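Local coordinates for protein argonaute (Aquifex aeolicus, PDB 1YVU) that uses short single-stranded DNA guides to bind complementary RNA targets and cleaves them with the aid of divalent metal ions, at residues 486-491 / 663-668; 604-609 / 636-641; 628-633 / 670-675. All coordinates share one frame; numbering follows the deposited sequence.

Contact 1: residues 486-491 / 663-668; sequences YKLKEI and TLMNYS
Tyr-486 and Tyr-667 carry the aromatic part of the contact, their side chains sliding past each other in opposite directions. The two ring planes are inclined at 51°, with centroids 5.0 Å apart, an oblique pair that is neither a parallel stack nor a T-shaped one. CD2 of Tyr-667 lies over one face of the Tyr-486 ring, displaced toward the rim, and is 3.4 Å from Tyr-486 CZ. At the edge of the Tyr-667 ring, in its plane, sits the backbone carbonyl oxygen of Tyr-486.

Aliphatic contacts continue the interface. Leu-488 CD1 touches CG of Met-665, present as selenomethionine, at 3.9 Å. The Met-665 chain is bent at chi2 (-37°), which turns SE toward the leucine, and its terminal CE lies 3.9 Å from Lys-487 CA. Leu-488 also meets Leu-664, with 4.3 Å between CD2 of the former and CD1 of the latter.

The contact belongs to the PIWI domain, which has the RNase H fold. Strand 487-488 is an edge strand of a small antiparallel sheet, paired with 322-323; that strand and 329-330 beyond it come from linker L2. Residues 663-668, after helix 652-661, pack against this edge.

Polar links are mostly indirect. A water donates to Tyr-486 OH at 2.8 Å and to Leu-664 O at 2.9 Å, bridging the two segments, while the same hydroxyl is hydrogen-bonded to Glu-475. Lys-487 sends NZ elsewhere, into a salt bridge with Glu-527.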
loop_
_atom_site.group_PDB
_atom_site.type_symbol
_atom_site.label_atom_id
_atom_site.label_comp_id
_atom_site.label_asym_id
_atom_site.label_seq_id
_atom_site.Cartn_x
_atom_site.Cartn_y
_atom_site.Cartn_z
ATOM N N TYR A 486 -19.604 16.503 13.571
ATOM C CA TYR A 486 -19.458 15.903 14.871
ATOM C C TYR A 486 -17.996 15.612 15.142
ATOM O O TYR A 486 -17.154 15.721 14.234
ATOM C CB TYR A 486 -20.273 14.590 14.921
ATOM C CG TYR A 486 -20.007 13.619 13.774
ATOM C CD1 TYR A 486 -18.900 12.756 13.793
ATOM C CD2 TYR A 486 -20.817 13.596 12.648
ATOM C CE1 TYR A 486 -18.605 11.902 12.721
ATOM C CE2 TYR A 486 -20.530 12.741 11.546
ATOM C CZ TYR A 486 -19.421 11.907 11.592
ATOM O OH TYR A 486 -19.080 11.117 10.518
ATOM N N LYS A 487 -17.718 15.185 16.371
ATOM C CA LYS A 487 -16.378 14.779 16.806
ATOM C C LYS A 487 -16.626 13.734 17.856
ATOM O O LYS A 487 -17.702 13.706 18.448
ATOM C CB LYS A 487 -15.528 15.931 17.369
ATOM C CG LYS A 487 -15.987 16.544 18.689
ATOM C CD LYS A 487 -15.092 17.698 19.096
ATOM C CE LYS A 487 -15.498 18.233 20.452
ATOM N NZ LYS A 487 -14.481 19.187 20.953
ATOM N N LEU A 488 -15.634 12.876 18.073
ATOM C CA LEU A 488 -15.703 11.799 19.051
ATOM C C LEU A 488 -15.831 12.357 20.466
ATOM O O LEU A 488 -15.369 13.469 20.744
ATOM C CB LEU A 488 -14.464 10.901 18.935
ATOM C CG LEU A 488 -14.310 10.079 17.661
ATOM C CD1 LEU A 488 -12.853 9.893 17.335
ATOM C CD2 LEU A 488 -15.024 8.732 17.801
ATOM N N LYS A 489 -16.542 11.615 21.310
ATOM C CA LYS A 489 -16.782 11.990 22.694
ATOM C C LYS A 489 -15.626 11.543 23.565
ATOM O O LYS A 489 -15.211 12.262 24.454
ATOM C CB LYS A 489 -18.065 11.317 23.166
ATOM C CG LYS A 489 -18.377 11.435 24.650
ATOM C CD LYS A 489 -19.420 10.424 24.996
ATOM C CE LYS A 489 -19.742 10.447 26.441
ATOM N NZ LYS A 489 -21.226 10.564 26.598
ATOM N N GLU A 490 -15.145 10.332 23.326
ATOM C CA GLU A 490 -14.059 9.781 24.108
ATOM C C GLU A 490 -13.265 8.871 23.186
ATOM O O GLU A 490 -13.856 8.291 22.275
ATOM C CB GLU A 490 -14.672 8.959 25.263
ATOM C CG GLU A 490 -13.703 8.483 26.365
ATOM C CD GLU A 490 -12.964 9.632 27.084
ATOM O OE1 GLU A 490 -13.638 10.569 27.584
ATOM O OE2 GLU A 490 -11.708 9.603 27.139
ATOM N N ILE A 491 -11.933 8.907 23.273
ATOM C CA ILE A 491 -11.088 7.974 22.518
ATOM C C ILE A 491 -10.422 7.255 23.664
ATOM O O ILE A 491 -9.917 7.912 24.586
ATOM C CB ILE A 491 -9.984 8.635 21.671
ATOM C CG1 ILE A 491 -10.577 9.203 20.388
ATOM C CG2 ILE A 491 -8.896 7.612 21.280
ATOM C CD1 ILE A 491 -9.595 10.012 19.546
ATOM N N THR A 663 -11.336 6.131 12.319
ATOM C CA THR A 663 -11.801 5.876 10.944
ATOM C C THR A 663 -13.020 6.745 10.729
ATOM O O THR A 663 -13.297 7.197 9.639
ATOM C CB THR A 663 -12.274 4.460 10.760
ATOM O OG1 THR A 663 -13.191 4.141 11.819
ATOM C CG2 THR A 663 -11.117 3.503 10.749
ATOM N N LEU A 664 -13.708 6.988 11.836
ATOM C CA LEU A 664 -14.922 7.795 11.902
ATOM C C LEU A 664 -14.657 9.286 11.772
ATOM O O LEU A 664 -15.589 10.085 11.681
ATOM C CB LEU A 664 -15.671 7.522 13.212
ATOM C CG LEU A 664 -15.825 6.089 13.720
ATOM C CD1 LEU A 664 -16.788 6.131 14.865
ATOM C CD2 LEU A 664 -16.284 5.112 12.644
HETATM N N MSE A 665 -13.387 9.656 11.776
HETATM C CA MSE A 665 -13.022 11.045 11.607
HETATM C C MSE A 665 -12.833 11.364 10.153
HETATM O O MSE A 665 -12.332 12.423 9.801
HETATM C CB MSE A 665 -11.792 11.411 12.436
HETATM C CG MSE A 665 -12.091 11.490 13.909
HETATM SE SE MSE A 665 -13.846 12.247 14.248
HETATM C CE MSE A 665 -13.327 14.018 14.514
ATOM N N ASN A 666 -13.267 10.438 9.305
ATOM C CA ASN A 666 -13.194 10.588 7.856
ATOM C C ASN A 666 -14.533 11.021 7.282
ATOM O O ASN A 666 -14.676 11.181 6.076
ATOM C CB ASN A 666 -12.723 9.294 7.237
ATOM C CG ASN A 666 -11.276 9.070 7.459
ATOM O OD1 ASN A 666 -10.467 9.943 7.140
ATOM N ND2 ASN A 666 -10.917 7.914 8.028
ATOM N N TYR A 667 -15.507 11.130 8.186
ATOM C CA TYR A 667 -16.866 11.598 7.939
ATOM C C TYR A 667 -17.542 11.049 6.701
ATOM O O TYR A 667 -18.088 11.794 5.887
ATOM C CB TYR A 667 -16.887 13.134 7.913
ATOM C CG TYR A 667 -16.267 13.766 9.121
ATOM C CD1 TYR A 667 -14.924 14.175 9.110
ATOM C CD2 TYR A 667 -17.008 13.962 10.280
ATOM C CE1 TYR A 667 -14.332 14.785 10.237
ATOM C CE2 TYR A 667 -16.432 14.565 11.426
ATOM C CZ TYR A 667 -15.096 14.975 11.384
ATOM O OH TYR A 667 -14.542 15.654 12.436
ATOM N N SER A 668 -17.469 9.738 6.542
ATOM C CA SER A 668 -18.084 9.074 5.410
ATOM C C SER A 668 -18.935 7.977 6.020
ATOM O O SER A 668 -18.496 6.825 6.168
ATOM C CB SER A 668 -16.995 8.529 4.493
ATOM O OG SER A 668 -17.554 7.846 3.391
HETATM O O HOH W 1 -17.755 8.716 10.280
#

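Contact 2: residues 604-609 / 636-641; sequences PRFFSN and GTHQPI
Pro-640 sets its ring against Phe-606 and the backbone before it. CG of Pro-640 is 3.5 Å from Phe-606 CD1, and Pro-640 CB is 3.7 Å from Phe-606 CE1; two ring carbons of the proline thus meet the CD1 and CE1 atoms of the phenyl group, obliquely, while the side chains slide past each other in opposite directions. The same Pro-640 CG lies 3.4 Å from the carbonyl oxygen of Pro-604. Next to this pair, CE1 of His-638 approaches Phe-606 CD1 obliquely at 4.3 Å. Arg-605 takes part through its aliphatic portion, with CD 3.5 Å from His-638 O, an oxygen that lies near the guanidinium plane at its edge. With chi1 at -75°, CG of Phe-606 stands anti to its carbonyl carbon, beside the backbone N, and from there the CD1 rim of the ring reaches the proline. An alanine in place of Phe-606 would probably open a gap beside CB and CG of Pro-640 and take away the weaker contact with His-638.

Further out, polar groups fix the two loops. The guanidinium of Arg-605 forms a salt bridge through NH1 with Asp-158 of linker L1, and NE2 of His-638 is hydrogen-bonded to the backbone oxygen of Tyr-630. Asn-603 ND2 bonds to Pro-640 O, and both prolines rest on Ile-626 of strand 624-627.

Residues 636-641 lie in the PIWI box and lead into strand 641-645, whereas the weakly bonded strand 606-607 pairs through Phe-607 with Leu-6 of the N-terminal domain. The chemistry is therefore divided: between the two segments buried aliphatic and aromatic carbons fit against each other and against backbone oxygens, while the polar ends of Arg-605 and His-638 find their mates elsewhere, the arginine linking the PIWI domain to the lobe that carries PAZ.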
loop_
_atom_site.group_PDB
_atom_site.type_symbol
_atom_site.label_atom_id
_atom_site.label_comp_id
_atom_site.label_asym_id
_atom_site.label_seq_id
_atom_site.Cartn_x
_atom_site.Cartn_y
_atom_site.Cartn_z
ATOM N N PRO A 604 -2.880 -10.753 5.800
ATOM C CA PRO A 604 -3.711 -11.960 5.837
ATOM C C PRO A 604 -5.167 -11.522 5.883
ATOM O O PRO A 604 -5.529 -10.647 6.675
ATOM C CB PRO A 604 -3.292 -12.612 7.142
ATOM C CG PRO A 604 -1.878 -12.231 7.272
ATOM C CD PRO A 604 -1.918 -10.780 6.921
ATOM N N ARG A 605 -5.965 -12.082 4.976
ATOM C CA ARG A 605 -7.377 -11.751 4.864
ATOM C C ARG A 605 -8.250 -12.455 5.901
ATOM O O ARG A 605 -7.738 -13.256 6.678
ATOM C CB ARG A 605 -7.854 -11.992 3.426
ATOM C CG ARG A 605 -7.263 -11.000 2.383
ATOM C CD ARG A 605 -8.150 -10.859 1.125
ATOM N NE ARG A 605 -7.381 -10.767 -0.116
ATOM C CZ ARG A 605 -6.838 -11.810 -0.751
ATOM N NH1 ARG A 605 -6.995 -13.036 -0.264
ATOM N NH2 ARG A 605 -6.099 -11.631 -1.840
ATOM N N PHE A 606 -9.500 -11.994 6.025
ATOM C CA PHE A 606 -10.499 -12.572 6.937
ATOM C C PHE A 606 -11.599 -13.181 6.072
ATOM O O PHE A 606 -12.153 -12.518 5.171
ATOM C CB PHE A 606 -11.155 -11.527 7.826
ATOM C CG PHE A 606 -10.285 -11.029 8.953
ATOM C CD1 PHE A 606 -9.801 -9.717 8.940
ATOM C CD2 PHE A 606 -10.021 -11.819 10.090
ATOM C CE1 PHE A 606 -9.069 -9.193 10.039
ATOM C CE2 PHE A 606 -9.279 -11.282 11.204
ATOM C CZ PHE A 606 -8.817 -9.979 11.165
ATOM N N PHE A 607 -11.902 -14.449 6.338
ATOM C CA PHE A 607 -12.925 -15.173 5.603
ATOM C C PHE A 607 -13.977 -15.586 6.617
ATOM O O PHE A 607 -13.662 -16.244 7.608
ATOM C CB PHE A 607 -12.344 -16.420 4.911
ATOM C CG PHE A 607 -11.095 -16.158 4.091
ATOM C CD1 PHE A 607 -9.824 -16.520 4.583
ATOM C CD2 PHE A 607 -11.180 -15.537 2.829
ATOM C CE1 PHE A 607 -8.637 -16.268 3.813
ATOM C CE2 PHE A 607 -10.007 -15.273 2.044
ATOM C CZ PHE A 607 -8.740 -15.635 2.529
ATOM N N SER A 608 -15.198 -15.099 6.402
ATOM C CA SER A 608 -16.372 -15.384 7.226
ATOM C C SER A 608 -17.571 -14.713 6.590
ATOM O O SER A 608 -17.416 -13.786 5.784
ATOM C CB SER A 608 -16.213 -14.869 8.643
ATOM O OG SER A 608 -15.697 -13.565 8.607
ATOM N N ASN A 609 -18.754 -15.139 7.033
ATOM C CA ASN A 609 -20.038 -14.664 6.527
ATOM C C ASN A 609 -20.722 -13.619 7.399
ATOM O O ASN A 609 -21.822 -13.137 7.090
ATOM C CB ASN A 609 -20.933 -15.877 6.308
ATOM C CG ASN A 609 -20.279 -16.912 5.398
ATOM O OD1 ASN A 609 -20.213 -16.727 4.181
ATOM N ND2 ASN A 609 -19.728 -17.970 5.995
ATOM N N GLY A 636 -15.623 -9.675 -1.751
ATOM C CA GLY A 636 -14.186 -9.880 -1.925
ATOM C C GLY A 636 -13.312 -8.648 -1.711
ATOM O O GLY A 636 -12.077 -8.724 -1.825
ATOM N N THR A 637 -13.974 -7.511 -1.443
ATOM C CA THR A 637 -13.338 -6.208 -1.189
ATOM C C THR A 637 -13.063 -6.021 0.315
ATOM O O THR A 637 -13.656 -5.144 0.977
ATOM C CB THR A 637 -14.200 -4.993 -1.719
ATOM O OG1 THR A 637 -14.711 -5.280 -3.026
ATOM C CG2 THR A 637 -13.357 -3.701 -1.786
ATOM N N HIS A 638 -12.259 -6.931 0.866
ATOM C CA HIS A 638 -11.858 -6.797 2.247
ATOM C C HIS A 638 -10.383 -6.958 2.490
ATOM O O HIS A 638 -9.836 -8.061 2.499
ATOM C CB HIS A 638 -12.656 -7.600 3.255
ATOM C CG HIS A 638 -12.539 -7.024 4.629
ATOM N ND1 HIS A 638 -11.617 -7.484 5.548
ATOM C CD2 HIS A 638 -13.077 -5.903 5.168
ATOM C CE1 HIS A 638 -11.587 -6.662 6.582
ATOM N NE2 HIS A 638 -12.462 -5.693 6.376
ATOM N N GLN A 639 -9.784 -5.805 2.763
ATOM C CA GLN A 639 -8.376 -5.668 3.022
ATOM C C GLN A 639 -8.138 -5.301 4.495
ATOM O O GLN A 639 -8.428 -4.167 4.916
ATOM C CB GLN A 639 -7.799 -4.564 2.133
ATOM C CG GLN A 639 -8.351 -4.455 0.713
ATOM C CD GLN A 639 -7.256 -4.542 -0.329
ATOM O OE1 GLN A 639 -6.547 -5.553 -0.406
ATOM N NE2 GLN A 639 -7.098 -3.481 -1.126
ATOM N N PRO A 640 -7.653 -6.263 5.314
ATOM C CA PRO A 640 -7.396 -5.970 6.726
ATOM C C PRO A 640 -6.044 -5.279 6.817
ATOM O O PRO A 640 -5.149 -5.568 6.015
ATOM C CB PRO A 640 -7.292 -7.366 7.349
ATOM C CG PRO A 640 -7.912 -8.257 6.377
ATOM C CD PRO A 640 -7.490 -7.709 5.074
ATOM N N ILE A 641 -5.884 -4.357 7.757
ATOM C CA ILE A 641 -4.585 -3.694 7.905
ATOM C C ILE A 641 -3.729 -4.386 8.983
ATOM O O ILE A 641 -4.237 -5.160 9.805
ATOM C CB ILE A 641 -4.714 -2.161 8.184
ATOM C CG1 ILE A 641 -5.137 -1.898 9.632
ATOM C CG2 ILE A 641 -5.679 -1.516 7.168
ATOM C CD1 ILE A 641 -4.918 -0.493 10.090
#

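Contact 3: residues 628-633 / 670-675; sequences ATYNQV and FQPIKL
Thr-629 and Lys-674 bring the two backbones to their closest, with CA atoms 5.6 Å apart. Neither segment is a regular strand: both are loops, running in roughly opposite directions, one between strands 624-627 and 641-645 and the other between helices 652-661 and 682-690. A side-chain-to-backbone hydrogen bond joins them, from Thr-629 OG1 to Lys-674 O at 2.8 Å. It lies in the carbonyl plane, on a lone pair, with a C=O...donor angle of 129°. Chi1 of 40° puts OG1 of Thr-629 between its own backbone N and carbonyl carbon, from where it reaches across.

Tyr-630 meets two partners at different rim atoms, both from the same side of the ring plane and obliquely. CD1 lies against CB of Pro-672 at 3.8 Å, and CE2 is 3.8 Å from Lys-674 CG, with CB of the lysine scarcely farther. The Lys-674 chain is extended, with its CB, CG and CD all lying near Tyr-630 CE2. At the more exposed end, CG2 of the poorly ordered Val-633 touches Pro-672 CG at 3.7 Å. Tyr-630 in turn meets the ring of His-638, with planes at about 35°, and Ile-641 packs on both Thr-629 and Lys-674.

The first segment belongs to the PIWI box, and the second lies in the loop that leads to helix 682-690, which carries the metal-binding Asp-683. Because the threonine bonds to a backbone oxygen, this link does not depend on the lysine's amino group; the lysine contributes methylene surface beside the tyrosine, and its positive charge would probably add to the electrostatic field near the probable active site without the geometry implying a direct role there.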
loop_
_atom_site.group_PDB
_atom_site.type_symbol
_atom_site.label_atom_id
_atom_site.label_comp_id
_atom_site.label_asym_id
_atom_site.label_seq_id
_atom_site.Cartn_x
_atom_site.Cartn_y
_atom_site.Cartn_z
ATOM N N ALA A 628 -9.375 -5.745 11.291
ATOM C CA ALA A 628 -10.440 -5.408 10.371
ATOM C C ALA A 628 -10.929 -4.002 10.768
ATOM O O ALA A 628 -11.555 -3.831 11.834
ATOM C CB ALA A 628 -11.523 -6.390 10.497
ATOM N N THR A 629 -10.634 -3.021 9.908
ATOM C CA THR A 629 -10.997 -1.622 10.130
ATOM C C THR A 629 -12.340 -1.144 9.632
ATOM O O THR A 629 -12.735 -0.003 9.922
ATOM C CB THR A 629 -10.004 -0.719 9.485
ATOM O OG1 THR A 629 -9.626 -1.256 8.200
ATOM C CG2 THR A 629 -8.811 -0.548 10.379
ATOM N N TYR A 630 -12.990 -1.959 8.801
ATOM C CA TYR A 630 -14.288 -1.630 8.202
ATOM C C TYR A 630 -15.073 -2.913 7.909
ATOM O O TYR A 630 -14.471 -3.961 7.685
ATOM C CB TYR A 630 -14.102 -0.780 6.918
ATOM C CG TYR A 630 -13.498 -1.477 5.693
ATOM C CD1 TYR A 630 -14.257 -1.644 4.519
ATOM C CD2 TYR A 630 -12.156 -1.915 5.679
ATOM C CE1 TYR A 630 -13.700 -2.224 3.344
ATOM C CE2 TYR A 630 -11.583 -2.502 4.513
ATOM C CZ TYR A 630 -12.362 -2.646 3.346
ATOM O OH TYR A 630 -11.818 -3.157 2.179
ATOM N N ASN A 631 -16.405 -2.796 7.861
ATOM C CA ASN A 631 -17.326 -3.911 7.593
ATOM C C ASN A 631 -17.320 -4.309 6.106
ATOM O O ASN A 631 -17.078 -3.459 5.242
ATOM C CB ASN A 631 -18.749 -3.509 7.992
ATOM C CG ASN A 631 -18.824 -2.843 9.361
ATOM O OD1 ASN A 631 -18.528 -3.459 10.371
ATOM N ND2 ASN A 631 -19.248 -1.587 9.392
ATOM N N GLN A 632 -17.589 -5.587 5.811
ATOM C CA GLN A 632 -17.611 -6.092 4.422
ATOM C C GLN A 632 -18.834 -5.563 3.680
ATOM O O GLN A 632 -19.958 -6.004 3.954
ATOM C CB GLN A 632 -17.673 -7.626 4.367
ATOM C CG GLN A 632 -16.491 -8.389 4.926
ATOM C CD GLN A 632 -16.603 -9.899 4.676
ATOM O OE1 GLN A 632 -17.459 -10.578 5.253
ATOM N NE2 GLN A 632 -15.732 -10.424 3.817
ATOM N N VAL A 633 -18.624 -4.612 2.768
ATOM C CA VAL A 633 -19.728 -4.036 1.988
ATOM C C VAL A 633 -19.839 -4.689 0.600
ATOM O O VAL A 633 -20.878 -5.284 0.281
ATOM C CB VAL A 633 -19.630 -2.484 1.916
ATOM C CG1 VAL A 633 -20.782 -1.898 1.116
ATOM C CG2 VAL A 633 -19.691 -1.907 3.320
ATOM N N PHE A 670 -21.936 6.813 4.937
ATOM C CA PHE A 670 -22.639 5.994 3.973
ATOM C C PHE A 670 -21.689 5.121 3.181
ATOM O O PHE A 670 -22.075 4.122 2.593
ATOM C CB PHE A 670 -23.500 6.919 3.095
ATOM C CG PHE A 670 -24.476 7.765 3.900
ATOM C CD1 PHE A 670 -24.132 9.058 4.308
ATOM C CD2 PHE A 670 -25.697 7.230 4.349
ATOM C CE1 PHE A 670 -24.983 9.828 5.162
ATOM C CE2 PHE A 670 -26.558 7.986 5.204
ATOM C CZ PHE A 670 -26.189 9.290 5.607
ATOM N N GLN A 671 -20.419 5.481 3.247
ATOM C CA GLN A 671 -19.365 4.756 2.555
ATOM C C GLN A 671 -18.294 4.326 3.565
ATOM O O GLN A 671 -18.225 4.876 4.666
ATOM C CB GLN A 671 -18.773 5.620 1.423
ATOM C CG GLN A 671 -19.632 5.617 0.155
ATOM C CD GLN A 671 -19.185 6.622 -0.901
ATOM O OE1 GLN A 671 -17.977 6.851 -1.100
ATOM N NE2 GLN A 671 -20.164 7.212 -1.601
ATOM N N PRO A 672 -17.539 3.256 3.259
ATOM C CA PRO A 672 -16.526 2.854 4.224
ATOM C C PRO A 672 -15.136 3.336 3.862
ATOM O O PRO A 672 -14.792 3.518 2.688
ATOM C CB PRO A 672 -16.614 1.331 4.221
ATOM C CG PRO A 672 -17.431 0.963 2.972
ATOM C CD PRO A 672 -17.692 2.211 2.213
ATOM N N ILE A 673 -14.383 3.623 4.910
ATOM C CA ILE A 673 -13.010 4.079 4.807
ATOM C C ILE A 673 -12.181 3.164 5.692
ATOM O O ILE A 673 -12.411 3.037 6.888
ATOM C CB ILE A 673 -12.903 5.570 5.159
ATOM C CG1 ILE A 673 -13.541 6.370 4.005
ATOM C CG2 ILE A 673 -11.441 5.951 5.441
ATOM C CD1 ILE A 673 -13.368 7.847 4.013
ATOM N N LYS A 674 -11.266 2.484 5.024
ATOM C CA LYS A 674 -10.354 1.498 5.572
ATOM C C LYS A 674 -9.336 2.067 6.524
ATOM O O LYS A 674 -8.995 1.429 7.516
ATOM C CB LYS A 674 -9.635 0.868 4.385
ATOM C CG LYS A 674 -8.557 -0.159 4.646
ATOM C CD LYS A 674 -8.140 -0.668 3.295
ATOM C CE LYS A 674 -6.779 -1.273 3.321
ATOM N NZ LYS A 674 -6.208 -1.425 1.924
ATOM N N LEU A 675 -8.875 3.277 6.230
ATOM C CA LEU A 675 -7.822 3.900 7.016
ATOM C C LEU A 675 -8.200 4.956 8.073
ATOM O O LEU A 675 -9.203 5.667 7.912
ATOM C CB LEU A 675 -6.761 4.461 6.051
ATOM C CG LEU A 675 -5.887 3.508 5.215
ATOM C CD1 LEU A 675 -4.831 4.296 4.454
ATOM C CD2 LEU A 675 -5.193 2.486 6.115
#

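The three contacts lie within the PIWI domain and form a chain in space, with contact 3 in the middle. Its centre is 11 Å from that of contact 2 and 14 Å from that of contact 1, whereas contacts 1 and 2 have centres 23 Å apart and do not touch. Thr-637 O of contact 2 is 3.0 Å from Tyr-630 OH of contact 3, a probable hydrogen bond; toward contact 1, Asn-666 ND2 makes a weak hydrogen bond to Leu-675 O. Contact 3 comes nearest the probable active site: the Lys-674 side chain is about 10 Å from those of Asp-571 and Asp-683, and about 13 Å from the bound calcium ion.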